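Local structure of glutaredoxin-2 (Vaccinia virus, 2G2Q) at residues 5-10 with 30-35; 82-87 with 112-117; 17-22 with 99-104. The protein acts as a thiol-disulfide transfer protein of the thioredoxin fold, passing disulfide bonds to viral membrane proteins during vaccinia virion morphogenesis. One frame throughout, in Å; residues are numbered along the deposited sequence.

In the fold
The three contacts sample a glutaredoxin-like thioredoxin fold, and all are partly buried. Contact 1 joins strands 3-9 and 30-36 nearest the centre of the chain, with L5 and I7 buried; backbone hydrogen bonds make it, with aliphatic and aromatic side chains on both faces. Contact 2, at the opposite border of the same sheet, is the most peripheral, about 14 Å from the chain centre; only two direct backbone bonds hold it, and water enters. Contact 3 has no hydrogen bond between its segments: V19 and A22 of helix 14-24 meet V102 and its flanking leucines, in the loop and the start of helix 104-113. Contacts 1 and 2 share a sulfate ion, while H34 and S20 link contacts 1 and 3.

Contact 1 (5-10 with 30-35); sequences LIIFGK and YDILHV. With SO4 (sulfate ion), chain D.
Both peptide groups of I7 bind the neighbouring parallel strand: its N donates to L33 O at 2.9 Å, the straightest bond here (173°), and its O accepts V35 N at 2.9 Å. L5 repeats the pattern two residues earlier, N to D31 O at 2.8 Å and O from L33 N at 2.9 Å. The intervening residues I6 and F8 turn their peptides the other way, to F74 and S72 of strand 71-77. G9 N closes the ladder weakly, 3.3 Å from V35 O. This is the parallel pair of a beta-alpha-beta unit, whose helix 14-24 packs V23 against L5 and I7; beta-branched isoleucines and V35 suit extended strands. With chi1 -59° placing its CG anti to the carbonyl carbon, L5 lays CG over one face of the flat Y30 ring, a CH-pi contact; on the other sheet face, V35 CB sits 3.8 Å from the F8 ring centroid. H34 NE2 is satisfied by S20 OG. Y30 OH gives a 2.6 Å in-plane hydrogen bond to sulfate O2. The ion, probably from the crystallisation liquor, is also bound by N3, K75 and Y116, so these polar groups can hold an anion beside a largely aliphatic strand pair.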
loop_
_atom_site.group_PDB
_atom_site.type_symbol
_atom_site.label_atom_id
_atom_site.label_comp_id
_atom_site.label_asym_id
_atom_site.label_seq_id
_atom_site.Cartn_x
_atom_site.Cartn_y
_atom_site.Cartn_z
ATOM N N LEU A 5 -8.756 -6.871 3.545
ATOM C CA LEU A 5 -7.739 -6.032 2.923
ATOM C C LEU A 5 -6.450 -6.121 3.740
ATOM O O LEU A 5 -6.480 -5.993 4.967
ATOM C CB LEU A 5 -8.199 -4.572 2.804
ATOM C CG LEU A 5 -9.492 -4.361 1.988
ATOM C CD1 LEU A 5 -10.023 -2.895 2.017
ATOM C CD2 LEU A 5 -9.354 -4.893 0.556
ATOM N N ILE A 6 -5.335 -6.370 3.049
ATOM C CA ILE A 6 -4.023 -6.425 3.673
ATOM C C ILE A 6 -3.206 -5.273 3.141
ATOM O O ILE A 6 -2.909 -5.198 1.941
ATOM C CB ILE A 6 -3.284 -7.772 3.412
ATOM C CG1 ILE A 6 -4.071 -8.953 3.989
ATOM C CG2 ILE A 6 -1.924 -7.781 4.047
ATOM C CD1 ILE A 6 -4.782 -9.720 2.948
ATOM N N ILE A 7 -2.866 -4.364 4.045
ATOM C CA ILE A 7 -2.092 -3.177 3.721
ATOM C C ILE A 7 -0.626 -3.278 4.189
ATOM O O ILE A 7 -0.358 -3.438 5.372
ATOM C CB ILE A 7 -2.749 -1.946 4.351
ATOM C CG1 ILE A 7 -4.195 -1.827 3.833
ATOM C CG2 ILE A 7 -1.928 -0.673 4.049
ATOM C CD1 ILE A 7 -5.094 -0.934 4.675
ATOM N N PHE A 8 0.295 -3.188 3.232
ATOM C CA PHE A 8 1.725 -3.136 3.485
ATOM C C PHE A 8 2.221 -1.710 3.391
ATOM O O PHE A 8 1.866 -0.987 2.469
ATOM C CB PHE A 8 2.481 -3.946 2.419
ATOM C CG PHE A 8 2.375 -5.448 2.585
ATOM C CD1 PHE A 8 3.448 -6.182 3.088
ATOM C CD2 PHE A 8 1.210 -6.128 2.222
ATOM C CE1 PHE A 8 3.350 -7.575 3.234
ATOM C CE2 PHE A 8 1.112 -7.499 2.375
ATOM C CZ PHE A 8 2.171 -8.228 2.881
ATOM N N GLY A 9 3.074 -1.321 4.334
ATOM C CA GLY A 9 3.798 -0.047 4.284
ATOM C C GLY A 9 4.697 0.094 5.505
ATOM O O GLY A 9 4.644 -0.733 6.398
ATOM N N LYS A 10 5.533 1.129 5.539
ATOM C CA LYS A 10 6.272 1.475 6.758
ATOM C C LYS A 10 5.334 1.955 7.850
ATOM O O LYS A 10 4.398 2.719 7.579
ATOM C CB LYS A 10 7.296 2.564 6.495
ATOM C CG LYS A 10 8.680 2.034 6.200
ATOM C CD LYS A 10 9.598 3.130 5.685
ATOM C CE LYS A 10 9.924 4.119 6.758
ATOM N NZ LYS A 10 10.957 5.043 6.257
ATOM N N TYR A 30 -14.940 -4.576 4.873
ATOM C CA TYR A 30 -13.766 -5.439 4.933
ATOM C C TYR A 30 -13.130 -5.459 6.304
ATOM O O TYR A 30 -13.099 -4.439 7.000
ATOM C CB TYR A 30 -12.699 -4.979 3.941
ATOM C CG TYR A 30 -13.121 -4.930 2.497
ATOM C CD1 TYR A 30 -13.557 -3.742 1.927
ATOM C CD2 TYR A 30 -13.060 -6.070 1.690
ATOM C CE1 TYR A 30 -13.931 -3.682 0.598
ATOM C CE2 TYR A 30 -13.429 -6.017 0.353
ATOM C CZ TYR A 30 -13.865 -4.815 -0.180
ATOM O OH TYR A 30 -14.245 -4.742 -1.500
ATOM N N ASP A 31 -12.619 -6.628 6.684
ATOM C CA ASP A 31 -11.616 -6.713 7.746
ATOM C C ASP A 31 -10.298 -6.143 7.200
ATOM O O ASP A 31 -10.011 -6.242 6.008
ATOM C CB ASP A 31 -11.415 -8.162 8.208
ATOM C CG ASP A 31 -12.627 -8.724 8.917
ATOM O OD1 ASP A 31 -13.401 -7.933 9.506
ATOM O OD2 ASP A 31 -12.817 -9.967 8.886
ATOM N N ILE A 32 -9.512 -5.534 8.081
ATOM C CA ILE A 32 -8.270 -4.867 7.692
ATOM C C ILE A 32 -7.110 -5.396 8.526
ATOM O O ILE A 32 -7.230 -5.546 9.751
ATOM C CB ILE A 32 -8.373 -3.330 7.876
ATOM C CG1 ILE A 32 -9.501 -2.776 7.004
ATOM C CG2 ILE A 32 -7.050 -2.651 7.535
ATOM C CD1 ILE A 32 -10.105 -1.482 7.520
ATOM N N LEU A 33 -6.002 -5.690 7.850
ATOM C CA LEU A 33 -4.776 -6.089 8.513
ATOM C C LEU A 33 -3.622 -5.301 7.938
ATOM O O LEU A 33 -3.627 -4.967 6.741
ATOM C CB LEU A 33 -4.488 -7.573 8.324
ATOM C CG LEU A 33 -5.397 -8.628 8.931
ATOM C CD1 LEU A 33 -4.879 -9.954 8.425
ATOM C CD2 LEU A 33 -5.409 -8.603 10.455
ATOM N N HIS A 34 -2.652 -5.018 8.813
ATOM C CA HIS A 34 -1.453 -4.245 8.506
ATOM C C HIS A 34 -0.232 -5.106 8.630
ATOM O O HIS A 34 0.014 -5.715 9.680
ATOM C CB HIS A 34 -1.307 -3.039 9.460
ATOM C CG HIS A 34 -2.363 -2.014 9.258
ATOM N ND1 HIS A 34 -3.610 -2.114 9.836
ATOM C CD2 HIS A 34 -2.401 -0.918 8.459
ATOM C CE1 HIS A 34 -4.359 -1.101 9.436
ATOM N NE2 HIS A 34 -3.653 -0.366 8.594
ATOM N N VAL A 35 0.538 -5.147 7.554
ATOM C CA VAL A 35 1.878 -5.693 7.627
ATOM C C VAL A 35 2.826 -4.502 7.615
ATOM O O VAL A 35 2.806 -3.677 6.698
ATOM C CB VAL A 35 2.163 -6.696 6.493
ATOM C CG1 VAL A 35 3.435 -7.496 6.767
ATOM C CG2 VAL A 35 0.978 -7.660 6.339
HETATM S S SO4 D . -15.034 -8.016 -2.841
HETATM O O1 SO4 D . -14.282 -9.123 -3.413
HETATM O O2 SO4 D . -14.336 -6.756 -3.092
HETATM O O3 SO4 D . -16.347 -7.985 -3.489
HETATM O O4 SO4 D . -15.198 -8.219 -1.402
#

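Contact 2 (82-87 with 112-117); sequences QMAFVD and EKATYG. With SO4 (sulfate ion), chain D.
M83 and G117 form the tight part of this contact, an antiparallel hydrogen-bonded pair in which M83 N donates to G117 O at 3.0 Å and G117 N returns a 2.8 Å bond to M83 O. The same M83 O receives a CA-H...O contact from Y116 CA, so two donors approach one carbonyl. M83 is a selenomethionine, and its side chain turns to the face away from A84 and Y116, where it meets Y76. Next to the pair, A84 CB presses to 3.3 Å from T115 O and also reaches Y116 CD2 and the methyl of A114; a methyl suits a place where the backbone comes so near. The aliphatic part of Q82 crosses Y116 at about a right angle, CB lying 3.8 Å from CD2 of the ring, while Q82 NE2 is engaged by T80.

Beyond A84 the direct pairing stops, and 114-115 is loop. F85 N and T115 O are joined by one water, which accepts from F85 N at 3.0 Å and donates to T115 O at 2.7 Å. Here F85 and T115 are exposed, and the last apolar touch is V86 CG2 against A114 CB at 4.0 Å. F85 turns its ring to F74 and W119 instead.

At the other end of its ring, Y116 OH gives a 2.7 Å hydrogen bond to sulfate O1, and K75, which binds A114 O, holds the same ion. The short strand 116-117 is thus fastened by two direct bonds, with a water bridging F85 N and T115 O where no direct bond forms, and Y116 OH bound by the anion.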
loop_
_atom_site.group_PDB
_atom_site.type_symbol
_atom_site.label_atom_id
_atom_site.label_comp_id
_atom_site.label_asym_id
_atom_site.label_seq_id
_atom_site.Cartn_x
_atom_site.Cartn_y
_atom_site.Cartn_z
ATOM N N GLN A 82 -8.782 -17.131 -2.053
ATOM C CA GLN A 82 -8.263 -16.489 -3.242
ATOM C C GLN A 82 -7.762 -15.133 -2.869
ATOM O O GLN A 82 -8.181 -14.560 -1.864
ATOM C CB GLN A 82 -9.340 -16.336 -4.293
ATOM C CG GLN A 82 -9.645 -17.600 -5.022
ATOM C CD GLN A 82 -10.737 -17.417 -6.036
ATOM O OE1 GLN A 82 -10.524 -17.672 -7.216
ATOM N NE2 GLN A 82 -11.917 -16.976 -5.590
HETATM N N MSE A 83 -6.879 -14.617 -3.713
HETATM C CA MSE A 83 -6.169 -13.393 -3.447
HETATM C C MSE A 83 -6.324 -12.450 -4.637
HETATM O O MSE A 83 -6.479 -12.892 -5.780
HETATM C CB MSE A 83 -4.707 -13.743 -3.210
HETATM C CG MSE A 83 -3.907 -12.665 -2.606
HETATM SE SE MSE A 83 -4.351 -12.212 -0.797
HETATM C CE MSE A 83 -3.549 -13.815 0.112
ATOM N N ALA A 84 -6.295 -11.153 -4.354
ATOM C CA ALA A 84 -6.410 -10.133 -5.369
ATOM C C ALA A 84 -5.418 -8.995 -5.153
ATOM O O ALA A 84 -5.193 -8.561 -4.026
ATOM C CB ALA A 84 -7.825 -9.608 -5.419
ATOM N N PHE A 85 -4.825 -8.528 -6.249
ATOM C CA PHE A 85 -3.927 -7.380 -6.264
ATOM C C PHE A 85 -4.663 -6.085 -6.537
ATOM O O PHE A 85 -5.083 -5.862 -7.647
ATOM C CB PHE A 85 -2.950 -7.538 -7.414
ATOM C CG PHE A 85 -1.572 -7.858 -6.993
ATOM C CD1 PHE A 85 -0.670 -6.836 -6.707
ATOM C CD2 PHE A 85 -1.159 -9.184 -6.886
ATOM C CE1 PHE A 85 0.652 -7.134 -6.306
ATOM C CE2 PHE A 85 0.145 -9.513 -6.487
ATOM C CZ PHE A 85 1.056 -8.489 -6.196
ATOM N N VAL A 86 -4.785 -5.199 -5.560
ATOM C CA VAL A 86 -5.446 -3.921 -5.838
ATOM C C VAL A 86 -4.537 -2.913 -6.576
ATOM O O VAL A 86 -3.381 -2.691 -6.186
ATOM C CB VAL A 86 -6.044 -3.305 -4.558
ATOM C CG1 VAL A 86 -6.887 -2.099 -4.889
ATOM C CG2 VAL A 86 -6.889 -4.344 -3.808
ATOM N N ASP A 87 -5.076 -2.319 -7.649
ATOM C CA ASP A 87 -4.384 -1.281 -8.421
ATOM C C ASP A 87 -4.745 0.138 -7.936
ATOM O O ASP A 87 -5.645 0.801 -8.474
ATOM C CB ASP A 87 -4.650 -1.452 -9.913
ATOM C CG ASP A 87 -3.793 -0.542 -10.769
ATOM O OD1 ASP A 87 -3.892 -0.608 -12.017
ATOM O OD2 ASP A 87 -3.021 0.256 -10.200
ATOM N N GLU A 112 -12.836 -2.796 -5.164
ATOM C CA GLU A 112 -13.983 -3.612 -5.478
ATOM C C GLU A 112 -13.850 -4.382 -6.786
ATOM O O GLU A 112 -14.384 -5.472 -6.899
ATOM C CB GLU A 112 -15.272 -2.791 -5.393
ATOM C CG GLU A 112 -15.662 -2.533 -3.931
ATOM C CD GLU A 112 -16.923 -1.718 -3.780
ATOM O OE1 GLU A 112 -17.683 -1.988 -2.823
ATOM O OE2 GLU A 112 -17.167 -0.809 -4.614
ATOM N N LYS A 113 -13.104 -3.831 -7.736
ATOM C CA LYS A 113 -12.915 -4.424 -9.070
ATOM C C LYS A 113 -11.738 -5.398 -9.141
ATOM O O LYS A 113 -11.578 -6.111 -10.121
ATOM C CB LYS A 113 -12.676 -3.328 -10.109
ATOM C CG LYS A 113 -13.858 -2.416 -10.404
ATOM C CD LYS A 113 -13.354 -1.085 -10.995
ATOM C CE LYS A 113 -14.161 -0.639 -12.214
ATOM N NZ LYS A 113 -15.404 0.152 -11.928
ATOM N N ALA A 114 -10.894 -5.400 -8.121
ATOM C CA ALA A 114 -9.709 -6.247 -8.105
ATOM C C ALA A 114 -10.100 -7.730 -8.245
ATOM O O ALA A 114 -10.891 -8.240 -7.465
ATOM C CB ALA A 114 -8.932 -6.008 -6.822
ATOM N N THR A 115 -9.539 -8.403 -9.242
ATOM C CA THR A 115 -9.922 -9.773 -9.560
ATOM C C THR A 115 -9.162 -10.815 -8.765
ATOM O O THR A 115 -7.968 -10.688 -8.556
ATOM C CB THR A 115 -9.734 -10.084 -11.053
ATOM O OG1 THR A 115 -8.340 -9.974 -11.386
ATOM C CG2 THR A 115 -10.579 -9.152 -11.913
ATOM N N TYR A 116 -9.869 -11.858 -8.348
ATOM C CA TYR A 116 -9.298 -12.961 -7.570
ATOM C C TYR A 116 -8.565 -14.007 -8.388
ATOM O O TYR A 116 -8.919 -14.273 -9.536
ATOM C CB TYR A 116 -10.400 -13.682 -6.804
ATOM C CG TYR A 116 -10.907 -12.896 -5.642
ATOM C CD1 TYR A 116 -12.210 -12.410 -5.626
ATOM C CD2 TYR A 116 -10.090 -12.624 -4.563
ATOM C CE1 TYR A 116 -12.682 -11.684 -4.559
ATOM C CE2 TYR A 116 -10.550 -11.901 -3.506
ATOM C CZ TYR A 116 -11.852 -11.429 -3.506
ATOM O OH TYR A 116 -12.310 -10.692 -2.439
ATOM N N GLY A 117 -7.558 -14.615 -7.757
ATOM C CA GLY A 117 -6.871 -15.778 -8.295
ATOM C C GLY A 117 -6.171 -16.606 -7.238
ATOM O O GLY A 117 -5.964 -16.170 -6.091
HETATM S S SO4 D . -15.034 -8.016 -2.841
HETATM O O1 SO4 D . -14.282 -9.123 -3.413
HETATM O O2 SO4 D . -14.336 -6.756 -3.092
HETATM O O3 SO4 D . -16.347 -7.985 -3.489
HETATM O O4 SO4 D . -15.198 -8.219 -1.402
HETATM O O HOH W 1 -5.618 -9.460 -8.999
#

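Contact 3 (17-22 with 99-104); sequences ENVSDA and KSLVNL
V102 N donates to K99 O at 2.7 Å, a bond within 99-104 that closes the turn there and presents the V102 side chain to helix 14-24; no hydrogen bond joins the two segments. In this thioredoxin fold the redox-active pair C13 and C16 lies at the start of that helix, C13 just before its first turn and C16 in it, and their disulfide is not formed in this structure. Residues 99-104 lead into helix 104-113 and lie against helix 14-24 through V102 and L104.

V102 carries most of the contact. Its CG1 is anti to the backbone N (chi1 -161°) and meets A22 CB at 3.8 Å, while CG2 reaches V19 CG2 at 3.9 Å and lies 3.8 Å from N18 O. N18 O accepts A22 N at 3.1 Å in the ordinary helical bond, and V102 CG2 packs beside it. V19 and V102 cross at about a right angle, and V19 also touches V71 and I73 of strand 71-77. A branched side chain suits this place, since its two methyls touch successive turns of the helix at once, and the alanine lets the loop come close. L101 adds a looser touch to V19, its CD1 lying 4.4 Å from V19 CG2.

Both segments are fixed by other bonds: S20 OG to C16 O within the helix, and the loop backbone through L101 to D93 and N103 to S91. N103 is the N-cap of helix 104-113, OD1 bonding weakly to I106 N. L104, the first residue of that helix, sets its CD2 3.8 Å from A22 O.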
loop_
_atom_site.group_PDB
_atom_site.type_symbol
_atom_site.label_atom_id
_atom_site.label_comp_id
_atom_site.label_asym_id
_atom_site.label_seq_id
_atom_site.Cartn_x
_atom_site.Cartn_y
_atom_site.Cartn_z
ATOM N N GLU A 17 -0.186 5.777 6.816
ATOM C CA GLU A 17 -1.208 6.220 7.763
ATOM C C GLU A 17 -2.443 6.850 7.119
ATOM O O GLU A 17 -3.571 6.506 7.483
ATOM C CB GLU A 17 -0.617 7.176 8.790
ATOM C CG GLU A 17 0.108 6.467 9.923
ATOM C CD GLU A 17 1.025 7.382 10.719
ATOM O OE1 GLU A 17 1.042 8.609 10.469
ATOM O OE2 GLU A 17 1.725 6.863 11.613
ATOM N N ASN A 18 -2.246 7.761 6.163
ATOM C CA ASN A 18 -3.394 8.343 5.447
ATOM C C ASN A 18 -4.156 7.331 4.600
ATOM O O ASN A 18 -5.375 7.375 4.509
ATOM C CB ASN A 18 -2.992 9.576 4.628
ATOM C CG ASN A 18 -2.654 10.754 5.510
ATOM O OD1 ASN A 18 -1.602 11.378 5.358
ATOM N ND2 ASN A 18 -3.526 11.046 6.472
ATOM N N VAL A 19 -3.431 6.404 4.003
ATOM C CA VAL A 19 -4.073 5.332 3.266
ATOM C C VAL A 19 -4.887 4.418 4.194
ATOM O O VAL A 19 -6.062 4.194 3.937
ATOM C CB VAL A 19 -3.068 4.563 2.413
ATOM C CG1 VAL A 19 -3.725 3.330 1.793
ATOM C CG2 VAL A 19 -2.521 5.486 1.322
ATOM N N SER A 20 -4.286 3.933 5.287
ATOM C CA SER A 20 -5.035 3.157 6.289
ATOM C C SER A 20 -6.272 3.878 6.785
ATOM O O SER A 20 -7.329 3.258 6.947
ATOM C CB SER A 20 -4.162 2.804 7.487
ATOM O OG SER A 20 -3.101 1.958 7.080
ATOM N N ASP A 21 -6.135 5.176 7.048
ATOM C CA ASP A 21 -7.253 6.000 7.487
ATOM C C ASP A 21 -8.423 5.944 6.526
ATOM O O ASP A 21 -9.556 5.716 6.946
ATOM C CB ASP A 21 -6.818 7.439 7.696
ATOM C CG ASP A 21 -6.260 7.670 9.072
ATOM O OD1 ASP A 21 -5.653 6.731 9.638
ATOM O OD2 ASP A 21 -6.444 8.788 9.602
ATOM N N ALA A 22 -8.130 6.143 5.240
ATOM C CA ALA A 22 -9.128 6.089 4.183
ATOM C C ALA A 22 -9.745 4.700 4.135
ATOM O O ALA A 22 -10.965 4.551 4.025
ATOM C CB ALA A 22 -8.494 6.424 2.847
ATOM N N LYS A 99 -5.683 14.797 3.564
ATOM C CA LYS A 99 -6.612 13.740 3.157
ATOM C C LYS A 99 -6.516 13.533 1.646
ATOM O O LYS A 99 -6.411 12.390 1.176
ATOM C CB LYS A 99 -8.059 14.084 3.569
ATOM C CG LYS A 99 -8.396 13.852 5.056
ATOM C CD LYS A 99 -8.536 12.357 5.376
ATOM C CE LYS A 99 -8.826 12.113 6.855
ATOM N NZ LYS A 99 -10.237 12.403 7.218
ATOM N N SER A 100 -6.531 14.655 0.912
ATOM C CA SER A 100 -6.394 14.722 -0.557
ATOM C C SER A 100 -5.303 13.846 -1.194
ATOM O O SER A 100 -5.240 13.711 -2.412
ATOM C CB SER A 100 -6.147 16.170 -0.969
ATOM O OG SER A 100 -7.200 16.994 -0.520
ATOM N N LEU A 101 -4.427 13.307 -0.357
ATOM C CA LEU A 101 -3.473 12.290 -0.747
ATOM C C LEU A 101 -4.216 11.056 -1.292
ATOM O O LEU A 101 -3.766 10.412 -2.250
ATOM C CB LEU A 101 -2.660 11.909 0.491
ATOM C CG LEU A 101 -1.377 11.088 0.416
ATOM C CD1 LEU A 101 -1.631 9.597 0.133
ATOM C CD2 LEU A 101 -0.408 11.698 -0.597
ATOM N N VAL A 102 -5.342 10.735 -0.649
ATOM C CA VAL A 102 -6.181 9.612 -1.033
ATOM C C VAL A 102 -7.564 10.101 -1.453
ATOM O O VAL A 102 -8.177 10.953 -0.799
ATOM C CB VAL A 102 -6.354 8.558 0.106
ATOM C CG1 VAL A 102 -6.815 7.229 -0.474
ATOM C CG2 VAL A 102 -5.071 8.355 0.899
ATOM N N ASN A 103 -8.037 9.564 -2.565
ATOM C CA ASN A 103 -9.389 9.781 -3.011
ATOM C C ASN A 103 -10.162 8.487 -2.771
ATOM O O ASN A 103 -9.942 7.483 -3.453
ATOM C CB ASN A 103 -9.376 10.165 -4.481
ATOM C CG ASN A 103 -10.744 10.453 -5.013
ATOM O OD1 ASN A 103 -11.698 9.731 -4.729
ATOM N ND2 ASN A 103 -10.854 11.510 -5.804
ATOM N N LEU A 104 -11.039 8.512 -1.774
ATOM C CA LEU A 104 -11.704 7.320 -1.274
ATOM C C LEU A 104 -12.549 6.654 -2.364
ATOM O O LEU A 104 -12.521 5.431 -2.542
ATOM C CB LEU A 104 -12.595 7.704 -0.095
ATOM C CG LEU A 104 -12.896 6.768 1.080
ATOM C CD1 LEU A 104 -14.278 7.121 1.641
ATOM C CD2 LEU A 104 -12.799 5.276 0.732
#